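Local structure of putative cell adhesion protein (Bacteroides eggerthii, 4GPV) at residues L54-G59 with T80-K85; F155-I160 with Y250-D255; T179-V184 with K266-V271. The protein probably serves as a structural or adhesive subunit of a pilus (fimbria) of the FimA-like family on the bacterial cell surface. All coordinates share one frame; numbering follows the deposited sequence.

All three contacts are antiparallel strand pairings, strung along an elongated beta-rich chain. Contact 2 is the core one: every touching residue is buried and its centre lies about 2 Å from that of the chain. Contacts 1 and 3 are partly buried, on opposite sides of the chain's centre, their centres about 56 Å apart. Contacts 1 and 2 belong to one large mixed sheet, contact 3 to a second, smaller one; strands 146-169 and 176-193 follow each other in the chain, as do 247-251 and 262-271. Chemistry follows place: methyls and rings pack in contact 2, carboxylate, ammonium and hydroxyl groups meet in contact 3, and contact 1 joins backbone bonds to a more exposed charged turn.

Contact 1 (L54-G59 with T80-K85); sequences LFREGG and TTAAKK
Phe55 faces both Lys84 and Lys85 in a classic beta bulge, the point where strand 50-56 pairs antiparallel with strand 83-90. The carbonyl of Phe55 is gripped twice: Lys84 N reaches Phe55 O at 2.8 Å and Lys85 N reaches the same oxygen at 3.2 Å. In return Phe55 N donates to Lys85 O at 2.9 Å, so the tight part of the contact is mostly backbone. Beside it, Leu54 CB lies near Ala83 CB, and Arg56 CA sends a CH...O contact to Ala82 O. The aliphatic part of Arg56 runs extended from CG to NE over the Ala82 methyl, with CD 3.7 Å from Ala82 CB; the Arg56 side chain crosses that of Thr80 at about a right angle, and NE forms a salt bridge with Asp62. Thr80 OG1 accepts from Ala82 N in an ST turn. The looser side is the type I turn from Arg56 to Gly59. Here Glu57 and Lys84 pass at an angle; in the Glu57 conformer described, Glu57 OE1 and Lys84 NZ are 4.5 Å apart, too far for a salt bridge, and a second conformer leaves even this uncertain. Water also enters on this side: one molecule sits between the two segments, accepting from Glu57 N at 2.9 Å and lying 2.7 Å from Ala82 O.

Contact 2 (F155-I160 with Y250-D255); sequences FVAAKI and YTFGND
Ala158 and Thr251 form the antiparallel hydrogen-bonded pair at the heart of this contact: Ala158 N points almost straight at Thr251 O (2.9 Å, 177° at the hydrogen), and Thr251 N returns a bond to Ala158 O at 3.0 Å. Phe252, next in the chain, can be followed outward. Its CB starts away from strand 146-169; CG lies anti to the carbonyl carbon (chi1 -69°), and the ring beyond it comes back to the strand. CD1 comes first, 3.8 Å from Ala157 CA, which sits at the ring edge in its plane. CE1, the next ring atom, is shared by two methyls, Ala157 CB and Val156 CG1, each 3.9 Å from it. The Ala157 methyl also touches Thr251 O, CB to O 3.4 Å. Farther along strand 146-169, Ile160 CD1 packs on Thr251 CG2 at 3.7 Å; both side chains also touch Leu185 of strand 176-193. Lys159 and Tyr250 lie side by side, pointing the same way, with Lys159 CD 4.0 Å from Tyr250 CE1; the ammonium goes on to salt bridges with Glu43 and Asp41. Where the strands part, a water links Val156 O to Gly253 N. The whole is a buried antiparallel strand pairing in which short strand 247-251 adds to long strand 146-169 of the large mixed sheet, within the FimA-like C-terminal family region.

Contact 3 (T179-V184 with K266-V271); sequences TDDAAV and KSTKTV
Thr179 and Thr268 exchange paired backbone bonds between two antiparallel strands whose axes run 157° apart. Farther along, a classic beta bulge shifts the register by one: Asp181 and Ala182 both lie opposite Lys266. Both amides donate to Lys266 O, at 2.8 Å from Asp181 N and 3.1 Å from Ala182 N, while Lys266 N bonds Ala182 O. The bulge turns Asp181 toward the neighbouring strand, where Asp181 OD2 takes two donors: Thr268 OG1 at 2.6 Å on its syn lone pair, and Lys266 NZ at 2.7 Å from above the carboxylate plane, in a salt bridge. The Lys266 chain bends at chi2 (-96°), which places CD 3.7 Å from Asp181 OD2. An alanine in place of Asp181 would probably leave the Lys266 ammonium without its counter-charge and the Thr268 hydroxyl without its acceptor, both freer to turn. On the other sheet face, Ser267 OG donates to Asp180 OD1 at 2.7 Å, on the anti side and somewhat out of the carboxylate plane, while Arg168 forms a salt bridge with Asp180 OD2. Each aspartate thus has a cationic partner and a hydroxyl donor, which is likely to favour the ionised form of both carboxylates.

Contact 1 (L54-G59 with T80-K85)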
# COMPACT_ATOMS: atom_id res chain seq x y z
N LEU A 54 6.43 24.30 5.03
CA LEU A 54 7.37 25.13 4.30
C LEU A 54 8.66 25.22 5.09
O LEU A 54 8.60 25.46 6.29
CB LEU A 54 6.81 26.54 4.06
CG LEU A 54 5.54 26.65 3.21
CD1 LEU A 54 4.98 28.10 3.24
CD2 LEU A 54 5.80 26.22 1.80
N PHE A 55 9.81 24.99 4.44
CA PHE A 55 11.09 25.03 5.16
C PHE A 55 12.06 25.98 4.56
O PHE A 55 12.10 26.15 3.34
CB PHE A 55 11.73 23.63 5.19
CG PHE A 55 10.89 22.62 5.92
CD1 PHE A 55 10.83 22.61 7.31
CD2 PHE A 55 10.13 21.69 5.22
CE1 PHE A 55 10.03 21.69 7.99
CE2 PHE A 55 9.32 20.77 5.90
CZ PHE A 55 9.28 20.77 7.27
N ARG A 56 12.90 26.57 5.42
CA ARG A 56 13.98 27.46 4.99
C ARG A 56 15.18 26.61 4.53
O ARG A 56 15.16 25.38 4.68
CB ARG A 56 14.34 28.43 6.12
CG ARG A 56 13.14 29.28 6.50
CD ARG A 56 13.39 30.31 7.57
NE ARG A 56 12.14 31.01 7.82
CZ ARG A 56 11.79 31.59 8.96
NH1 ARG A 56 12.64 31.65 9.97
NH2 ARG A 56 10.60 32.16 9.08
N GLU A 57 16.23 27.26 3.97
CA GLU A 57 17.43 26.60 3.45
C GLU A 57 18.08 25.69 4.50
O GLU A 57 18.50 24.57 4.17
CB GLU A 57 18.44 27.66 2.94
CG GLU A 57 19.74 27.14 2.35
CD GLU A 57 19.70 26.23 1.14
OE1 GLU A 57 18.78 26.37 0.31
OE2 GLU A 57 20.62 25.39 1.00
N GLY A 58 18.10 26.14 5.75
CA GLY A 58 18.69 25.37 6.84
C GLY A 58 17.79 24.37 7.54
O GLY A 58 18.15 23.89 8.62
N GLY A 59 16.62 24.11 6.96
CA GLY A 59 15.66 23.14 7.49
C GLY A 59 14.65 23.64 8.50
O GLY A 59 13.76 22.88 8.86
N THR A 80 7.50 33.38 4.61
CA THR A 80 8.39 34.46 4.20
C THR A 80 9.13 34.11 2.91
O THR A 80 9.02 32.98 2.41
CB THR A 80 9.43 34.77 5.33
OG1 THR A 80 10.48 33.82 5.27
CG2 THR A 80 8.82 34.85 6.75
N THR A 81 9.95 35.06 2.44
CA THR A 81 10.79 34.88 1.24
C THR A 81 11.98 33.95 1.53
O THR A 81 12.74 33.62 0.60
CB THR A 81 11.24 36.22 0.70
OG1 THR A 81 11.88 36.97 1.74
CG2 THR A 81 10.10 36.99 0.08
N ALA A 82 12.09 33.48 2.78
CA ALA A 82 13.11 32.51 3.18
C ALA A 82 12.67 31.07 2.87
O ALA A 82 13.51 30.17 2.94
CB ALA A 82 13.45 32.66 4.65
N ALA A 83 11.37 30.82 2.53
CA ALA A 83 10.91 29.46 2.18
C ALA A 83 11.66 28.95 0.95
O ALA A 83 11.77 29.66 -0.05
CB ALA A 83 9.41 29.45 1.92
N LYS A 84 12.18 27.70 1.03
CA LYS A 84 12.93 27.05 -0.05
C LYS A 84 12.29 25.75 -0.54
O LYS A 84 12.50 25.37 -1.69
CB LYS A 84 14.36 26.73 0.41
CG LYS A 84 15.22 27.99 0.65
CD LYS A 84 15.57 28.76 -0.63
CE LYS A 84 16.53 28.04 -1.54
NZ LYS A 84 16.71 28.76 -2.83
N LYS A 85 11.57 25.05 0.35
CA LYS A 85 10.94 23.76 0.03
C LYS A 85 9.55 23.68 0.57
O LYS A 85 9.32 24.13 1.70
CB LYS A 85 11.77 22.61 0.64
CG LYS A 85 13.04 22.23 -0.12
CD LYS A 85 12.78 21.35 -1.35
CE LYS A 85 12.51 19.90 -1.05
NZ LYS A 85 12.15 19.17 -2.28
O HOH W 1 16.12 30.17 3.54

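Contact 2 (F155-I160 with Y250-D255)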
# COMPACT_ATOMS: atom_id res chain seq x y z
N PHE A 155 0.84 8.22 -4.41
CA PHE A 155 0.36 7.37 -3.31
C PHE A 155 1.50 6.89 -2.47
O PHE A 155 2.55 6.52 -3.00
CB PHE A 155 -0.37 6.13 -3.85
CG PHE A 155 -1.66 6.44 -4.56
CD1 PHE A 155 -2.73 7.03 -3.86
CD2 PHE A 155 -1.84 6.12 -5.90
CE1 PHE A 155 -3.93 7.32 -4.52
CE2 PHE A 155 -3.05 6.38 -6.55
CZ PHE A 155 -4.08 7.00 -5.86
N VAL A 156 1.28 6.82 -1.15
CA VAL A 156 2.28 6.28 -0.23
C VAL A 156 2.23 4.75 -0.31
O VAL A 156 3.25 4.09 -0.13
CB VAL A 156 1.97 6.80 1.21
CG1 VAL A 156 2.82 6.08 2.27
CG2 VAL A 156 2.16 8.30 1.27
N ALA A 157 1.03 4.20 -0.48
CA ALA A 157 0.82 2.75 -0.56
C ALA A 157 0.98 2.19 -1.99
O ALA A 157 1.13 2.93 -2.97
CB ALA A 157 -0.58 2.42 -0.05
N ALA A 158 0.91 0.86 -2.07
CA ALA A 158 0.78 0.06 -3.28
C ALA A 158 -0.58 -0.62 -3.22
O ALA A 158 -1.15 -0.78 -2.12
CB ALA A 158 1.91 -0.99 -3.33
N LYS A 159 -1.08 -1.07 -4.35
CA LYS A 159 -2.35 -1.77 -4.41
C LYS A 159 -2.11 -3.15 -5.02
O LYS A 159 -1.37 -3.26 -6.01
CB LYS A 159 -3.32 -0.95 -5.29
CG LYS A 159 -4.72 -1.53 -5.39
CD LYS A 159 -5.64 -0.52 -6.10
CE LYS A 159 -5.96 -0.84 -7.52
NZ LYS A 159 -6.85 0.19 -8.12
N ILE A 160 -2.75 -4.18 -4.45
CA ILE A 160 -2.62 -5.55 -4.97
C ILE A 160 -4.03 -6.05 -5.29
O ILE A 160 -4.85 -6.10 -4.39
CB ILE A 160 -1.90 -6.49 -3.96
CG1 ILE A 160 -0.46 -5.98 -3.67
CG2 ILE A 160 -1.87 -7.96 -4.49
CD1 ILE A 160 0.18 -6.66 -2.45
N TYR A 250 -4.52 -2.78 0.09
CA TYR A 250 -3.53 -1.71 0.08
C TYR A 250 -2.44 -2.14 1.01
O TYR A 250 -2.73 -2.68 2.09
CB TYR A 250 -4.12 -0.36 0.57
CG TYR A 250 -5.29 0.07 -0.26
CD1 TYR A 250 -5.13 0.42 -1.60
CD2 TYR A 250 -6.57 0.11 0.28
CE1 TYR A 250 -6.23 0.79 -2.39
CE2 TYR A 250 -7.66 0.52 -0.48
CZ TYR A 250 -7.49 0.84 -1.81
OH TYR A 250 -8.59 1.20 -2.54
N THR A 251 -1.18 -1.88 0.65
CA THR A 251 -0.09 -2.27 1.55
C THR A 251 1.06 -1.30 1.37
O THR A 251 1.02 -0.49 0.46
CB THR A 251 0.34 -3.74 1.26
OG1 THR A 251 1.23 -4.18 2.31
CG2 THR A 251 1.03 -3.91 -0.10
N PHE A 252 2.07 -1.39 2.22
CA PHE A 252 3.20 -0.51 2.03
C PHE A 252 4.41 -1.25 1.36
O PHE A 252 4.42 -2.49 1.23
CB PHE A 252 3.62 0.13 3.36
CG PHE A 252 2.62 1.13 3.89
CD1 PHE A 252 1.93 1.99 3.03
CD2 PHE A 252 2.41 1.26 5.26
CE1 PHE A 252 1.00 2.92 3.53
CE2 PHE A 252 1.49 2.20 5.76
CZ PHE A 252 0.82 3.04 4.89
N GLY A 253 5.40 -0.46 0.95
CA GLY A 253 6.60 -0.96 0.28
C GLY A 253 7.27 -2.08 1.04
O GLY A 253 7.29 -2.07 2.26
N ASN A 254 7.75 -3.09 0.34
CA ASN A 254 8.42 -4.21 0.99
C ASN A 254 9.34 -4.90 -0.02
O ASN A 254 8.85 -5.65 -0.85
CB ASN A 254 7.42 -5.23 1.59
CG ASN A 254 8.10 -6.32 2.39
OD1 ASN A 254 9.31 -6.28 2.70
ND2 ASN A 254 7.36 -7.36 2.71
N ASP A 255 10.67 -4.71 0.13
CA ASP A 255 11.67 -5.33 -0.77
C ASP A 255 11.90 -6.80 -0.42
O ASP A 255 12.62 -7.52 -1.12
CB ASP A 255 13.01 -4.54 -0.77
CG ASP A 255 13.68 -4.35 0.59
OD1 ASP A 255 13.37 -5.13 1.54
OD2 ASP A 255 14.57 -3.49 0.69
O HOH W 2 4.85 2.28 1.15

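Contact 3 (T179-V184 with K266-V271)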
# COMPACT_ATOMS: atom_id res chain seq x y z
N THR A 179 -12.44 -26.60 0.76
CA THR A 179 -13.31 -25.45 0.91
C THR A 179 -12.40 -24.23 0.96
O THR A 179 -11.50 -24.17 1.81
CB THR A 179 -14.21 -25.59 2.17
OG1 THR A 179 -15.03 -26.74 2.03
CG2 THR A 179 -15.08 -24.34 2.41
N ASP A 180 -12.59 -23.26 0.05
CA ASP A 180 -11.78 -22.06 0.11
C ASP A 180 -12.31 -21.15 1.20
O ASP A 180 -13.54 -20.97 1.30
CB ASP A 180 -11.80 -21.33 -1.24
CG ASP A 180 -11.24 -22.14 -2.39
OD1 ASP A 180 -10.30 -22.95 -2.15
OD2 ASP A 180 -11.78 -22.04 -3.50
N ASP A 181 -11.41 -20.57 2.04
CA ASP A 181 -11.89 -19.76 3.16
C ASP A 181 -11.69 -18.27 2.95
O ASP A 181 -12.58 -17.48 3.26
CB ASP A 181 -11.21 -20.21 4.47
CG ASP A 181 -11.32 -21.71 4.72
OD1 ASP A 181 -12.45 -22.25 4.65
OD2 ASP A 181 -10.28 -22.34 4.97
N ALA A 182 -10.51 -17.86 2.46
CA ALA A 182 -10.25 -16.43 2.32
C ALA A 182 -9.13 -16.11 1.36
O ALA A 182 -8.27 -16.96 1.08
CB ALA A 182 -9.88 -15.86 3.69
N ALA A 183 -9.14 -14.89 0.83
CA ALA A 183 -8.01 -14.32 0.12
C ALA A 183 -7.27 -13.54 1.20
O ALA A 183 -7.88 -12.71 1.90
CB ALA A 183 -8.47 -13.41 -1.02
N VAL A 184 -6.00 -13.87 1.41
CA VAL A 184 -5.24 -13.27 2.53
C VAL A 184 -3.95 -12.60 2.05
O VAL A 184 -3.37 -13.00 1.06
CB VAL A 184 -4.93 -14.33 3.64
CG1 VAL A 184 -6.20 -14.89 4.29
CG2 VAL A 184 -4.02 -15.45 3.13
N LYS A 266 -6.37 -18.94 1.00
CA LYS A 266 -6.24 -19.87 2.12
C LYS A 266 -7.47 -20.76 2.09
O LYS A 266 -8.59 -20.25 2.00
CB LYS A 266 -6.12 -19.10 3.45
CG LYS A 266 -5.93 -20.02 4.65
CD LYS A 266 -7.24 -20.33 5.35
CE LYS A 266 -7.12 -21.60 6.16
NZ LYS A 266 -8.40 -21.89 6.87
N SER A 267 -7.28 -22.09 2.15
CA SER A 267 -8.39 -23.01 2.08
C SER A 267 -8.25 -24.07 3.15
O SER A 267 -7.22 -24.12 3.84
CB SER A 267 -8.44 -23.65 0.70
OG SER A 267 -8.41 -22.65 -0.31
N THR A 268 -9.28 -24.89 3.31
CA THR A 268 -9.26 -26.02 4.24
C THR A 268 -9.41 -27.31 3.44
O THR A 268 -10.39 -27.47 2.69
CB THR A 268 -10.33 -25.91 5.33
OG1 THR A 268 -10.09 -24.71 6.07
CG2 THR A 268 -10.28 -27.10 6.29
N LYS A 269 -8.44 -28.21 3.59
CA LYS A 269 -8.49 -29.52 2.93
C LYS A 269 -8.90 -30.56 3.97
O LYS A 269 -8.30 -30.60 5.04
CB LYS A 269 -7.14 -29.88 2.31
CG LYS A 269 -7.10 -31.21 1.53
CD LYS A 269 -5.67 -31.49 1.08
CE LYS A 269 -5.57 -32.74 0.25
NZ LYS A 269 -4.16 -33.09 -0.07
N THR A 270 -9.91 -31.40 3.64
CA THR A 270 -10.38 -32.45 4.53
C THR A 270 -10.22 -33.81 3.83
O THR A 270 -10.69 -34.02 2.70
CB THR A 270 -11.82 -32.21 5.01
OG1 THR A 270 -11.89 -30.93 5.63
CG2 THR A 270 -12.29 -33.27 6.00
N VAL A 271 -9.51 -34.71 4.50
CA VAL A 271 -9.25 -36.08 4.01
C VAL A 271 -9.49 -37.02 5.18
O VAL A 271 -8.70 -37.03 6.13
CB VAL A 271 -7.84 -36.29 3.41
CG1 VAL A 271 -7.70 -37.71 2.86
CG2 VAL A 271 -7.51 -35.25 2.35